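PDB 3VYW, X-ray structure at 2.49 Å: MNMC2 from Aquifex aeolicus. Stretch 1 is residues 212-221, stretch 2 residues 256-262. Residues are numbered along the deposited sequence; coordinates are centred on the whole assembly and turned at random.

Stretch 1 212-221: IKERIDEKGY
Stretch 2, residues 256-262: VASLKAP

Ile212 and Lys213 are helical (phi/psi near -65/-37), in a helix that begins earlier in the chain. Stretch 1 then makes a type I turn from Lys213 to Ile216, runs extended through Ile216 and Asp217, and turns again, type I, from Asp217 to Gly220. Gly220 N donates to Asp217 O at 2.9 Å, closing the second turn, after which Gly220 and Tyr221 are extended (-75/160, -115/139). An ideal CB on Gly220 would lie 2.9 Å from Asp217 O. Stretch 2 enters in a strand that runs through Val256 to Ser258, breaks at Leu259 (-65/-48) and Lys260 (-125/-12), and is extended again at Ala261 and Pro262 (-82/167, -76/146).

In register, Tyr221 CA lies 4.8 Å from Ser258 CA, Glu218 CA lies 5.4 Å from Leu259 CA, and Lys219 CA lies 4.7 Å from Ala261 CA. The CA step from Gly220 to Tyr221 runs antiparallel to Val256-Ser258. One backbone hydrogen bond crosses: Lys260 N to Glu218 O, 3.0 Å with an N-H...O angle of 148°. Farther along, Tyr221 CA approaches Ala257 O at 3.2 Å, and the angle of 144° at the hydrogen supports a CA-H...O contact.

Ser258 points its CB toward stretch 1, and its t rotamer (chi1 175°) places OG between two backbones. Ser258 OG donates to Gly220 O at 3.0 Å and accepts from Ala261 N at 2.7 Å, so one hydroxyl links Gly220 to the bend of stretch 2.

Tyr221 has the largest area covered by the other stretch. Its CB points sideways, but chi1 -74° (m) and chi2 95° carry the ring end to Ala261 and Pro262. There Tyr221 OH donates to Pro262 O at 2.6 Å, with the acceptor at the ring edge, near its plane. Pro262 N, 3.4 Å from Tyr221 OH, has no hydrogen to share. Carbon contacts line the ring: Tyr221 CZ lies 3.4 Å from Ala261 CB, and nearer the backbone Tyr221 CD2 lies 3.8 Å from Val256 CG1, with Val256 in t (chi1 -160°).

Leu259 points toward stretch 1 in an m,t conformation (-64°, 169°). Leu259 CD1 is 4.2 Å from Ile216 CG2, whose side chain is t,t, while Leu259 CD2 is 3.6 Å from Lys213 CE. Lys213 thus lends its aliphatic portion to the contact (chi1 -163°, chi2 -136°), while its NZ is hydrogen-bonded elsewhere in the structure.

Lys219 starts away, but its m,m,t,t chain returns its end toward stretch 2, leaving Lys219 NZ 3.8 Å from Lys260 O, too far for a hydrogen bond. Lys219 N donates weakly to Asp217 OD1 at 3.4 Å, with Asp217 in t (-176°).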

# COMPACT_ATOMS: atom_id res chain seq x y z
N ILE A 212 6.83 5.24 -8.19
CA ILE A 212 7.15 5.46 -6.82
C ILE A 212 8.62 5.58 -6.64
O ILE A 212 9.05 6.27 -5.80
CB ILE A 212 6.64 4.35 -5.91
CG1 ILE A 212 5.14 4.37 -5.86
CG2 ILE A 212 7.18 4.51 -4.52
CD1 ILE A 212 4.61 5.04 -4.63
N LYS A 213 9.37 4.83 -7.41
CA LYS A 213 10.81 4.78 -7.32
C LYS A 213 11.44 6.11 -7.65
O LYS A 213 12.38 6.50 -7.05
CB LYS A 213 11.33 3.70 -8.25
CG LYS A 213 12.74 3.25 -7.97
CD LYS A 213 13.55 3.12 -9.24
CE LYS A 213 14.86 2.45 -8.98
NZ LYS A 213 15.36 1.71 -10.15
N GLU A 214 10.88 6.80 -8.61
CA GLU A 214 11.39 8.05 -9.05
C GLU A 214 11.27 9.04 -7.93
O GLU A 214 11.89 10.06 -7.93
CB GLU A 214 10.63 8.53 -10.26
CG GLU A 214 10.95 7.80 -11.52
CD GLU A 214 9.84 7.95 -12.53
OE1 GLU A 214 9.72 7.12 -13.45
OE2 GLU A 214 9.08 8.90 -12.42
N ARG A 215 10.43 8.73 -6.98
CA ARG A 215 10.08 9.68 -5.97
C ARG A 215 10.62 9.36 -4.61
O ARG A 215 10.18 9.88 -3.64
CB ARG A 215 8.59 9.84 -5.95
CG ARG A 215 8.15 11.03 -6.75
CD ARG A 215 6.87 10.82 -7.50
NE ARG A 215 7.13 10.40 -8.85
CZ ARG A 215 6.51 10.87 -9.89
NH1 ARG A 215 5.60 11.79 -9.74
NH2 ARG A 215 6.80 10.42 -11.08
N ILE A 216 11.60 8.49 -4.55
CA ILE A 216 12.17 8.12 -3.28
C ILE A 216 13.64 8.40 -3.22
O ILE A 216 14.35 8.15 -4.16
CB ILE A 216 11.87 6.67 -2.92
CG1 ILE A 216 12.31 6.37 -1.50
CG2 ILE A 216 12.55 5.73 -3.85
CD1 ILE A 216 11.97 5.00 -1.02
N ASP A 217 14.07 8.93 -2.10
CA ASP A 217 15.45 9.21 -1.89
C ASP A 217 16.12 7.90 -1.86
O ASP A 217 15.54 6.96 -1.45
CB ASP A 217 15.64 9.90 -0.56
CG ASP A 217 17.05 10.32 -0.33
OD1 ASP A 217 17.64 9.92 0.67
OD2 ASP A 217 17.56 11.06 -1.17
N GLU A 218 17.36 7.86 -2.28
CA GLU A 218 18.12 6.64 -2.40
C GLU A 218 18.30 5.96 -1.10
O GLU A 218 18.37 4.78 -1.05
CB GLU A 218 19.50 6.95 -2.88
CG GLU A 218 19.59 7.40 -4.30
CD GLU A 218 20.90 7.01 -4.87
OE1 GLU A 218 21.89 7.15 -4.14
OE2 GLU A 218 20.94 6.55 -6.01
N LYS A 219 18.44 6.74 -0.06
CA LYS A 219 18.67 6.23 1.26
C LYS A 219 17.37 6.12 1.99
O LYS A 219 17.34 5.81 3.13
CB LYS A 219 19.62 7.13 2.02
CG LYS A 219 21.01 7.17 1.44
CD LYS A 219 21.83 6.02 1.92
CE LYS A 219 23.23 6.08 1.38
NZ LYS A 219 23.94 4.81 1.67
N GLY A 220 16.30 6.45 1.31
CA GLY A 220 14.97 6.30 1.82
C GLY A 220 14.51 4.87 1.83
O GLY A 220 14.99 4.05 1.10
N TYR A 221 13.50 4.63 2.65
CA TYR A 221 12.90 3.34 2.89
C TYR A 221 11.44 3.26 2.43
O TYR A 221 10.68 4.15 2.62
CB TYR A 221 12.97 3.04 4.38
CG TYR A 221 14.33 2.67 4.84
CD1 TYR A 221 15.18 3.60 5.37
CD2 TYR A 221 14.79 1.39 4.73
CE1 TYR A 221 16.43 3.26 5.78
CE2 TYR A 221 16.03 1.05 5.15
CZ TYR A 221 16.85 1.99 5.68
OH TYR A 221 18.09 1.63 6.08
N VAL A 256 10.44 -4.18 3.93
CA VAL A 256 11.22 -2.98 4.00
C VAL A 256 12.12 -2.93 2.81
O VAL A 256 12.78 -3.87 2.51
CB VAL A 256 12.07 -2.95 5.24
CG1 VAL A 256 12.50 -1.55 5.54
CG2 VAL A 256 11.31 -3.51 6.41
N ALA A 257 12.12 -1.82 2.10
CA ALA A 257 12.91 -1.69 0.91
C ALA A 257 13.72 -0.42 0.86
O ALA A 257 13.33 0.59 1.36
CB ALA A 257 12.02 -1.79 -0.31
N SER A 258 14.89 -0.49 0.28
CA SER A 258 15.63 0.70 -0.02
C SER A 258 16.47 0.45 -1.22
O SER A 258 16.93 -0.62 -1.43
CB SER A 258 16.49 1.08 1.16
OG SER A 258 17.30 2.16 0.82
N LEU A 259 16.65 1.45 -2.05
CA LEU A 259 17.60 1.34 -3.12
C LEU A 259 19.01 1.22 -2.63
O LEU A 259 19.74 0.41 -3.08
CB LEU A 259 17.50 2.56 -3.98
CG LEU A 259 16.19 2.70 -4.67
CD1 LEU A 259 16.11 4.06 -5.28
CD2 LEU A 259 16.11 1.66 -5.74
N LYS A 260 19.40 2.08 -1.72
CA LYS A 260 20.74 2.03 -1.19
C LYS A 260 20.96 1.93 0.31
O LYS A 260 22.05 1.69 0.71
CB LYS A 260 21.55 3.18 -1.74
CG LYS A 260 22.47 2.78 -2.85
CD LYS A 260 21.82 2.95 -4.18
CE LYS A 260 22.86 3.07 -5.26
NZ LYS A 260 22.87 1.93 -6.20
N ALA A 261 19.96 2.12 1.14
CA ALA A 261 20.15 1.92 2.57
C ALA A 261 20.05 0.47 2.99
O ALA A 261 19.65 -0.35 2.23
CB ALA A 261 19.20 2.77 3.36
N PRO A 262 20.46 0.16 4.20
CA PRO A 262 20.40 -1.21 4.68
C PRO A 262 19.03 -1.66 5.06
O PRO A 262 18.25 -0.90 5.58
CB PRO A 262 21.30 -1.19 5.90
CG PRO A 262 21.52 0.23 6.20
CD PRO A 262 21.49 0.91 4.89